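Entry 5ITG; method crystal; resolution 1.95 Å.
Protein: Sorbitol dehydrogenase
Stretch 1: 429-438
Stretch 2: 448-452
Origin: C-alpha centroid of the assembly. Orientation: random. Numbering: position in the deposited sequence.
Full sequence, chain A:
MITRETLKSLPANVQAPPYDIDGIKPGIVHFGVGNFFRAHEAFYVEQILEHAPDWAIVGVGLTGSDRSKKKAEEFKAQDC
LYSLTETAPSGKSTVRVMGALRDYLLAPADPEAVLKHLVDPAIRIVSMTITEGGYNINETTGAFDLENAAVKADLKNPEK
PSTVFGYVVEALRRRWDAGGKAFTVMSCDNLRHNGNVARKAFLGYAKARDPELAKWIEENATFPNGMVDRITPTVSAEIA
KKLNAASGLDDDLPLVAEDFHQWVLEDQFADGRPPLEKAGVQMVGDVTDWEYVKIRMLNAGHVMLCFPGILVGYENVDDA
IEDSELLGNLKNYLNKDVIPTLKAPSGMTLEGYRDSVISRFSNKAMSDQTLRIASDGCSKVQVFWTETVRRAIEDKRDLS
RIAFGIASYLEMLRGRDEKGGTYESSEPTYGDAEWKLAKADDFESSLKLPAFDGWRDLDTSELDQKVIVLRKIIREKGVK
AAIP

Stretch 1, residues 429-438: TYGDAEWKLA
Stretch 2 448-452: KLPAF

The two stretches meet through apolar packing, with no hydrogen bond passing between them, and together bury 352 Å². Stretch 1 opens as a loop: T429 (phi/psi -78/-9), then Y430, extended at -89/142, then G431 at -115/-160 in the N-cap position. From D432 onward the backbone is helical, with phi near -60 and psi between -28 and -55; W435 N bonds to G431 O at 3.1 Å and A438 N to E434 O at 3.0 Å. Stretch 2 is compact: K448 (-83/-4) leads into L449, whose psi of 151 briefly extends the chain before P450 (-60/-20) and A451 (-54/-31) turn it in a 3-10 segment. The closest CA atoms across the stretches are those of E434 and L449, 6.2 Å apart.

L449 is the centre of the contact. Its CA-to-CB bond points sideways, but the m,t rotamer (chi1 -71°, chi2 171°) carries the branched end to the helix. L449 CD2 lies 3.4 Å from E434 O, a carbonyl already engaged by A438 N, and 3.9 Å from E434 CB, while it also covers one face of the Y430 ring, 4.0 Å from Y430 CZ. A438 offers only a methyl here, its CB, which L449 CD1 meets at 4.2 Å.

Y430 also points its CA-to-CB bond sideways, and chi1 of -76° with chi2 of 6° brings the long ring to stretch 2. Y430 CE1 lies 3.9 Å from P450 CD, and Y430 OH is 3.7 Å from both L449 CB and A451 CB. Tyrosine suits this buried site because its ring offers an apolar surface while the hydroxyl is hydrogen-bonded elsewhere in the structure. P450, its CA-to-CB bond pointing toward stretch 1 and its ring in a C-gamma exo pucker, adds a rigid apolar surface, and its ring restrains phi to a value suited to the turn.

E434 folds back on itself, with chi1 -70°, chi2 64° and chi3 64°. This bend brings E434 OE1 to G431 N, 2.8 Å away, where it accepts a hydrogen bond at the start of the helix. The aliphatic part remains available for packing, E434 CG lying 4.0 Å from P450 CD.

One turn on from A433, L437 points its CA-to-CB bond toward stretch 2 in an m,t rotamer (-66°, 175°). L437 CB lies 4.3 Å from L449 CD2, and L437 CD2 meets K448 NZ at 3.6 Å. The lysine reaches it through chi angles of -55°, 174°, -65° and 176°; K448 is exposed, and a long, flexible chain suits a place where its end comes near L437.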

# COMPACT_ATOMS: atom_id res chain seq x y z
N THR A 429 16.69 6.45 -11.23
CA THR A 429 17.54 5.50 -11.94
C THR A 429 18.22 6.07 -13.18
O THR A 429 19.07 5.41 -13.77
CB THR A 429 16.73 4.25 -12.37
OG1 THR A 429 15.74 4.64 -13.33
CG2 THR A 429 16.05 3.61 -11.17
N TYR A 430 17.84 7.27 -13.57
CA TYR A 430 18.43 7.90 -14.74
C TYR A 430 19.68 8.70 -14.39
O TYR A 430 19.73 9.35 -13.34
CB TYR A 430 17.43 8.84 -15.43
CG TYR A 430 16.35 8.16 -16.24
CD1 TYR A 430 16.22 6.76 -16.25
CD2 TYR A 430 15.45 8.90 -17.00
CE1 TYR A 430 15.22 6.14 -17.00
CE2 TYR A 430 14.45 8.29 -17.75
CZ TYR A 430 14.34 6.91 -17.74
OH TYR A 430 13.33 6.30 -18.46
N GLY A 431 20.67 8.64 -15.27
CA GLY A 431 21.90 9.37 -15.07
C GLY A 431 22.02 10.40 -16.18
O GLY A 431 21.02 10.74 -16.81
N ASP A 432 23.23 10.90 -16.43
CA ASP A 432 23.44 11.90 -17.47
C ASP A 432 23.13 11.32 -18.84
O ASP A 432 22.52 11.97 -19.69
CB ASP A 432 24.89 12.40 -17.46
CG ASP A 432 25.26 13.08 -16.16
OD1 ASP A 432 24.47 13.93 -15.68
OD2 ASP A 432 26.34 12.78 -15.62
N ALA A 433 23.57 10.08 -19.06
CA ALA A 433 23.34 9.40 -20.33
C ALA A 433 21.84 9.31 -20.63
O ALA A 433 21.37 9.74 -21.68
CB ALA A 433 23.95 8.01 -20.30
N GLU A 434 21.08 8.75 -19.69
CA GLU A 434 19.64 8.61 -19.88
C GLU A 434 18.96 9.95 -20.15
O GLU A 434 18.20 10.09 -21.11
CB GLU A 434 19.01 7.95 -18.65
CG GLU A 434 19.35 6.48 -18.48
CD GLU A 434 20.82 6.24 -18.23
OE1 GLU A 434 21.35 6.70 -17.20
OE2 GLU A 434 21.46 5.58 -19.08
N TRP A 435 19.22 10.94 -19.30
CA TRP A 435 18.60 12.26 -19.45
C TRP A 435 18.95 12.95 -20.75
O TRP A 435 18.16 13.75 -21.25
CB TRP A 435 18.96 13.16 -18.27
CG TRP A 435 18.04 13.00 -17.09
CD1 TRP A 435 18.38 12.62 -15.83
CD2 TRP A 435 16.62 13.22 -17.08
NE1 TRP A 435 17.27 12.59 -15.03
CE2 TRP A 435 16.17 12.96 -15.77
CE3 TRP A 435 15.69 13.61 -18.05
CZ2 TRP A 435 14.83 13.08 -15.39
CZ3 TRP A 435 14.35 13.74 -17.68
CH2 TRP A 435 13.93 13.47 -16.36
N LYS A 436 20.12 12.65 -21.31
CA LYS A 436 20.52 13.26 -22.57
C LYS A 436 19.57 12.77 -23.65
O LYS A 436 19.09 13.55 -24.47
CB LYS A 436 21.95 12.86 -22.94
CG LYS A 436 22.38 13.34 -24.33
CD LYS A 436 23.78 12.86 -24.68
CE LYS A 436 24.24 13.39 -26.04
NZ LYS A 436 25.64 13.00 -26.34
N LEU A 437 19.31 11.46 -23.65
CA LEU A 437 18.41 10.86 -24.62
C LEU A 437 17.01 11.42 -24.46
O LEU A 437 16.38 11.84 -25.43
CB LEU A 437 18.38 9.34 -24.43
CG LEU A 437 19.66 8.56 -24.71
CD1 LEU A 437 19.47 7.10 -24.34
CD2 LEU A 437 20.03 8.69 -26.18
N ALA A 438 16.53 11.41 -23.22
CA ALA A 438 15.20 11.90 -22.89
C ALA A 438 14.95 13.32 -23.38
O ALA A 438 13.83 13.66 -23.76
CB ALA A 438 14.98 11.83 -21.39
N LYS A 448 15.52 4.20 -26.47
CA LYS A 448 16.53 3.35 -25.84
C LYS A 448 16.53 3.44 -24.31
O LYS A 448 17.28 2.72 -23.66
CB LYS A 448 17.92 3.71 -26.37
CG LYS A 448 18.03 3.65 -27.89
CD LYS A 448 19.38 4.15 -28.38
CE LYS A 448 19.57 5.64 -28.08
NZ LYS A 448 20.94 6.08 -28.48
N LEU A 449 15.70 4.31 -23.73
CA LEU A 449 15.67 4.43 -22.27
C LEU A 449 15.35 3.07 -21.65
O LEU A 449 14.67 2.25 -22.26
CB LEU A 449 14.63 5.46 -21.82
CG LEU A 449 14.96 6.93 -22.11
CD1 LEU A 449 13.75 7.82 -21.82
CD2 LEU A 449 16.17 7.35 -21.27
N PRO A 450 15.84 2.82 -20.43
CA PRO A 450 15.62 1.55 -19.71
C PRO A 450 14.15 1.23 -19.43
O PRO A 450 13.80 0.07 -19.19
CB PRO A 450 16.40 1.75 -18.41
CG PRO A 450 17.47 2.74 -18.78
CD PRO A 450 16.70 3.71 -19.65
N ALA A 451 13.30 2.25 -19.47
CA ALA A 451 11.88 2.07 -19.19
C ALA A 451 11.20 1.00 -20.04
O ALA A 451 10.27 0.34 -19.58
CB ALA A 451 11.15 3.41 -19.39
N PHE A 452 11.69 0.82 -21.27
CA PHE A 452 11.10 -0.13 -22.20
C PHE A 452 11.85 -1.45 -22.38
O PHE A 452 11.54 -2.23 -23.29
CB PHE A 452 10.95 0.58 -23.56
CG PHE A 452 10.51 2.02 -23.43
CD1 PHE A 452 9.37 2.35 -22.69
CD2 PHE A 452 11.24 3.04 -24.01
CE1 PHE A 452 8.98 3.68 -22.52
CE2 PHE A 452 10.86 4.38 -23.85
CZ PHE A 452 9.73 4.70 -23.10